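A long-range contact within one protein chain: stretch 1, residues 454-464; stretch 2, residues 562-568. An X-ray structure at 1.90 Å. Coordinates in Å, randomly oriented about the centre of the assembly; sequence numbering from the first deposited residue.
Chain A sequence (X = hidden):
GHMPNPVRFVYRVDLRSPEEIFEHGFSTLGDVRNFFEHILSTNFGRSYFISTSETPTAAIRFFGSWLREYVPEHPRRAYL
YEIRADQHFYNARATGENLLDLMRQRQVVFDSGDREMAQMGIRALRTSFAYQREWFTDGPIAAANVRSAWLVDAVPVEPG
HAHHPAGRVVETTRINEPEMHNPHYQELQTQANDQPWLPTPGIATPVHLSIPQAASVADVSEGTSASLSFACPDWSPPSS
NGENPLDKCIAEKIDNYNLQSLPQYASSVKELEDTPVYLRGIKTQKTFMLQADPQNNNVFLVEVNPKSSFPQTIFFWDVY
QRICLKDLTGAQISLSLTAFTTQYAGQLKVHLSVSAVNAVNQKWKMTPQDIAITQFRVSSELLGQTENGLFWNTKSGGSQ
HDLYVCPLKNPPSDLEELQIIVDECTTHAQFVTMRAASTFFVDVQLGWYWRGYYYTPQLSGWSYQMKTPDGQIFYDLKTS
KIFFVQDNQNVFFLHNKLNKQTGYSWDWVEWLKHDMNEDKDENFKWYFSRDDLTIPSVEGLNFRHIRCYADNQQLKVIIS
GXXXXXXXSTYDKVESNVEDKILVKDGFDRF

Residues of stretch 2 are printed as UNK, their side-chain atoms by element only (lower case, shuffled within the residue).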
# COMPACT_ATOMS: atom_id res chain seq x y z
N TYR A 454 -10.75 -19.42 -17.34
CA TYR A 454 -11.00 -18.69 -16.09
C TYR A 454 -12.48 -18.54 -15.74
O TYR A 454 -13.33 -18.36 -16.62
CB TYR A 454 -10.36 -17.29 -16.17
CG TYR A 454 -8.86 -17.32 -16.27
CD1 TYR A 454 -8.23 -17.56 -17.48
CD2 TYR A 454 -8.07 -17.12 -15.14
CE1 TYR A 454 -6.86 -17.59 -17.58
CE2 TYR A 454 -6.68 -17.15 -15.23
CZ TYR A 454 -6.09 -17.39 -16.45
OH TYR A 454 -4.71 -17.42 -16.55
N TYR A 455 -12.77 -18.59 -14.45
CA TYR A 455 -14.10 -18.34 -13.94
C TYR A 455 -14.09 -17.29 -12.84
O TYR A 455 -13.10 -17.12 -12.13
CB TYR A 455 -14.69 -19.62 -13.37
CG TYR A 455 -14.90 -20.69 -14.43
CD1 TYR A 455 -13.86 -21.53 -14.79
CD2 TYR A 455 -16.13 -20.84 -15.05
CE1 TYR A 455 -14.04 -22.52 -15.76
CE2 TYR A 455 -16.32 -21.83 -16.03
CZ TYR A 455 -15.28 -22.66 -16.37
OH TYR A 455 -15.47 -23.63 -17.33
N THR A 456 -15.23 -16.62 -12.69
CA THR A 456 -15.39 -15.53 -11.74
C THR A 456 -16.66 -15.76 -10.92
O THR A 456 -17.65 -16.31 -11.43
CB THR A 456 -15.43 -14.17 -12.49
OG1 THR A 456 -15.32 -13.09 -11.55
CG2 THR A 456 -16.73 -14.02 -13.30
N PRO A 457 -16.66 -15.37 -9.65
CA PRO A 457 -17.84 -15.54 -8.81
C PRO A 457 -18.98 -14.64 -9.29
O PRO A 457 -18.73 -13.58 -9.87
CB PRO A 457 -17.39 -15.05 -7.43
CG PRO A 457 -15.92 -14.84 -7.53
CD PRO A 457 -15.59 -14.63 -8.96
N GLN A 458 -20.21 -15.10 -9.08
CA GLN A 458 -21.40 -14.29 -9.34
C GLN A 458 -22.12 -14.11 -8.02
O GLN A 458 -21.98 -14.95 -7.12
CB GLN A 458 -22.34 -14.99 -10.33
CG GLN A 458 -21.76 -15.19 -11.71
CD GLN A 458 -21.90 -13.96 -12.61
OE1 GLN A 458 -20.91 -13.40 -13.08
NE2 GLN A 458 -23.14 -13.56 -12.87
N LEU A 459 -22.91 -13.05 -7.90
CA LEU A 459 -23.57 -12.74 -6.64
C LEU A 459 -24.57 -13.81 -6.25
O LEU A 459 -24.93 -13.95 -5.09
CB LEU A 459 -24.26 -11.37 -6.73
CG LEU A 459 -23.27 -10.20 -6.74
CD1 LEU A 459 -24.00 -8.87 -7.00
CD2 LEU A 459 -22.53 -10.16 -5.42
N SER A 460 -25.01 -14.58 -7.24
CA SER A 460 -25.92 -15.70 -7.02
C SER A 460 -25.28 -16.87 -6.25
O SER A 460 -25.99 -17.73 -5.71
CB SER A 460 -26.39 -16.22 -8.37
OG SER A 460 -25.27 -16.67 -9.14
N GLY A 461 -23.95 -16.92 -6.24
CA GLY A 461 -23.26 -18.06 -5.67
C GLY A 461 -22.74 -19.00 -6.75
O GLY A 461 -21.99 -19.94 -6.47
N TRP A 462 -23.10 -18.73 -8.00
CA TRP A 462 -22.57 -19.50 -9.13
C TRP A 462 -21.32 -18.83 -9.70
O TRP A 462 -20.77 -17.90 -9.08
CB TRP A 462 -23.64 -19.69 -10.22
CG TRP A 462 -24.87 -20.36 -9.69
CD1 TRP A 462 -26.12 -19.81 -9.55
CD2 TRP A 462 -24.97 -21.69 -9.18
NE1 TRP A 462 -26.99 -20.72 -9.00
CE2 TRP A 462 -26.30 -21.89 -8.76
CE3 TRP A 462 -24.05 -22.75 -9.04
CZ2 TRP A 462 -26.75 -23.10 -8.21
CZ3 TRP A 462 -24.50 -23.95 -8.49
CH2 TRP A 462 -25.83 -24.11 -8.09
N SER A 463 -20.85 -19.31 -10.85
CA SER A 463 -19.72 -18.71 -11.55
C SER A 463 -20.05 -18.42 -13.00
O SER A 463 -20.88 -19.09 -13.61
CB SER A 463 -18.47 -19.60 -11.51
OG SER A 463 -18.21 -20.04 -10.20
N TYR A 464 -19.36 -17.44 -13.54
CA TYR A 464 -19.44 -17.05 -14.94
C TYR A 464 -18.08 -17.38 -15.53
O TYR A 464 -17.06 -17.30 -14.84
CB TYR A 464 -19.72 -15.55 -14.99
CG TYR A 464 -19.92 -14.88 -16.33
CD1 TYR A 464 -18.91 -14.89 -17.29
CD2 TYR A 464 -21.08 -14.17 -16.61
CE1 TYR A 464 -19.07 -14.23 -18.51
CE2 TYR A 464 -21.25 -13.51 -17.83
CZ TYR A 464 -20.24 -13.55 -18.78
OH TYR A 464 -20.40 -12.90 -19.98
N UNK A 562 -24.40 -30.57 -12.45
CA UNK A 562 -25.49 -29.59 -12.52
C UNK A 562 -25.25 -28.37 -11.62
O UNK A 562 -25.80 -27.30 -11.86
c UNK A 562 -26.82 -30.25 -12.16
o UNK A 562 -26.84 -30.69 -10.81
N UNK A 563 -24.44 -28.55 -10.58
CA UNK A 563 -24.09 -27.47 -9.65
C UNK A 563 -22.68 -26.91 -9.91
O UNK A 563 -22.04 -26.36 -9.01
c UNK A 563 -25.55 -28.49 -7.80
c UNK A 563 -24.17 -27.97 -8.20
c UNK A 563 -26.99 -29.87 -4.63
n UNK A 563 -25.97 -30.37 -3.95
n UNK A 563 -28.21 -29.93 -4.12
c UNK A 563 -25.48 -29.19 -6.45
n UNK A 563 -26.78 -29.31 -5.82
N UNK A 564 -22.21 -27.05 -11.14
CA UNK A 564 -20.88 -26.56 -11.47
C UNK A 564 -20.78 -25.06 -11.20
O UNK A 564 -21.74 -24.33 -11.43
c UNK A 564 -22.27 -26.16 -14.67
c UNK A 564 -20.28 -22.16 -15.56
c UNK A 564 -21.37 -22.90 -15.94
c UNK A 564 -20.52 -26.85 -12.93
c UNK A 564 -19.38 -22.63 -14.58
c UNK A 564 -21.14 -25.93 -13.94
c UNK A 564 -19.55 -23.86 -13.98
c UNK A 564 -20.65 -24.65 -14.35
n UNK A 564 -22.52 -25.10 -15.51
c UNK A 564 -21.54 -24.15 -15.32
N UNK A 565 -19.64 -24.62 -10.68
CA UNK A 565 -19.44 -23.20 -10.47
C UNK A 565 -19.99 -22.70 -9.15
O UNK A 565 -19.87 -21.52 -8.84
N UNK A 566 -20.58 -23.60 -8.37
CA UNK A 566 -21.15 -23.22 -7.09
C UNK A 566 -20.10 -23.08 -5.99
O UNK A 566 -19.33 -24.00 -5.73
N UNK A 567 -20.10 -21.92 -5.33
CA UNK A 567 -19.16 -21.65 -4.25
C UNK A 567 -19.74 -22.13 -2.92
O UNK A 567 -20.88 -21.81 -2.60
c UNK A 567 -16.75 -19.24 -5.50
c UNK A 567 -18.84 -20.14 -4.19
c UNK A 567 -15.26 -18.41 -7.28
c UNK A 567 -14.25 -18.32 -6.35
c UNK A 567 -18.12 -19.65 -5.41
n UNK A 567 -17.68 -19.05 -7.52
c UNK A 567 -18.64 -19.51 -6.66
c UNK A 567 -14.46 -18.69 -5.01
c UNK A 567 -16.51 -18.86 -6.83
c UNK A 567 -15.70 -19.14 -4.57
N UNK A 568 -18.96 -22.88 -2.15
CA UNK A 568 -19.44 -23.36 -0.87
C UNK A 568 -18.30 -23.38 0.13
O UNK A 568 -17.15 -23.17 -0.23
c UNK A 568 -17.56 -27.64 -0.66
c UNK A 568 -20.05 -24.77 -1.03
c UNK A 568 -17.14 -27.82 -1.96
c UNK A 568 -19.03 -25.85 -1.36
o UNK A 568 -16.20 -28.80 -2.24
c UNK A 568 -18.60 -26.06 -2.68
c UNK A 568 -18.50 -26.65 -0.36
c UNK A 568 -17.65 -27.03 -2.98
O HOH W 1 -21.93 -21.56 -12.38

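Position 562 carries one carbon and then one oxygen, a short hydroxyl-bearing side chain whose nearest approach to stretch 1 is 7.2 Å. An unbranched CB with a single oxygen identifies Ser562, which takes no part in the contact.

At position 563 three carbons lead to a nitrogen and then to a carbon bearing two more nitrogens, a guanidinium group. The chain is extended and its end leads away from stretch 1; its CB lies 4.0 Å from Trp462 CZ3, and the backbone O of 563 sits at the edge of the Trp462 ring, 3.5 Å from CZ3. This is Arg563.

Position 564 has one carbon followed by fused five- and six-membered rings holding eight carbons and one nitrogen, an indole. Although its CA-to-CB bond points away, the ring comes back to stretch 1: a ring carbon of 564 lies 3.5 Å from Tyr455 CE2, with the tyrosine ring and the indole six-membered ring inclined at 67°. The residue is Trp564, and the ring carbon is its CZ3.

No side-chain atoms follow CA at position 565, and the O of 565 lies 2.6 Å from Ser463 OG, so it is Gly565. Its phi/psi of 85/0 would jam a CB against the preceding carbonyl oxygen, and an ideal CB would also lie 2.8 Å from Trp564 CE3 and 3.2 Å from Ser463 CB. Gly565 O accepts a hydrogen bond from Ser463 OG.

Position 566 is likewise bare, and the CA of 566 lies 3.5 Å from Trp462 CE3; this is Gly566. An ideal CB here would clash with Trp462 CZ3 at 2.9 Å; without one, Gly566 CA makes a CA-H...O contact with Gly461 O at 3.4 Å.

A second indole, again eight carbons and one nitrogen beyond the first carbon, occupies position 567, and the ring nitrogen of 567 lies 2.9 Å from Ser463 OG. This is Trp567. Its CZ2 packs 3.6 Å from Pro457 CG, while NE1 donates to Ser463 OG.

Position 568 bears one carbon and a six-carbon ring with an oxygen; its side chain stays 7.5 Å or more from stretch 1. It is Tyr568.

The contact centres on Ser463, whose hydroxyl accepts from Trp567 NE1 and donates to Gly565 O, tying an indole and a turn backbone to one short side chain. Nearby, Trp567 N donates to Gly461 O at 3.0 Å and 168°, a nearly straight bond that fixes the backbones beside each other. Water 1 adds a bridge, accepting from Ser463 N and donating to Trp564 O, both at 2.9 Å. The type II turn from Arg563 to Gly566 brings its two glycines close to stretch 1, and the contacts of Trp564 with Tyr455 and of Trp567 with Pro457 add apolar packing.

Stretch 2, residues 562-568: SRWGGWY
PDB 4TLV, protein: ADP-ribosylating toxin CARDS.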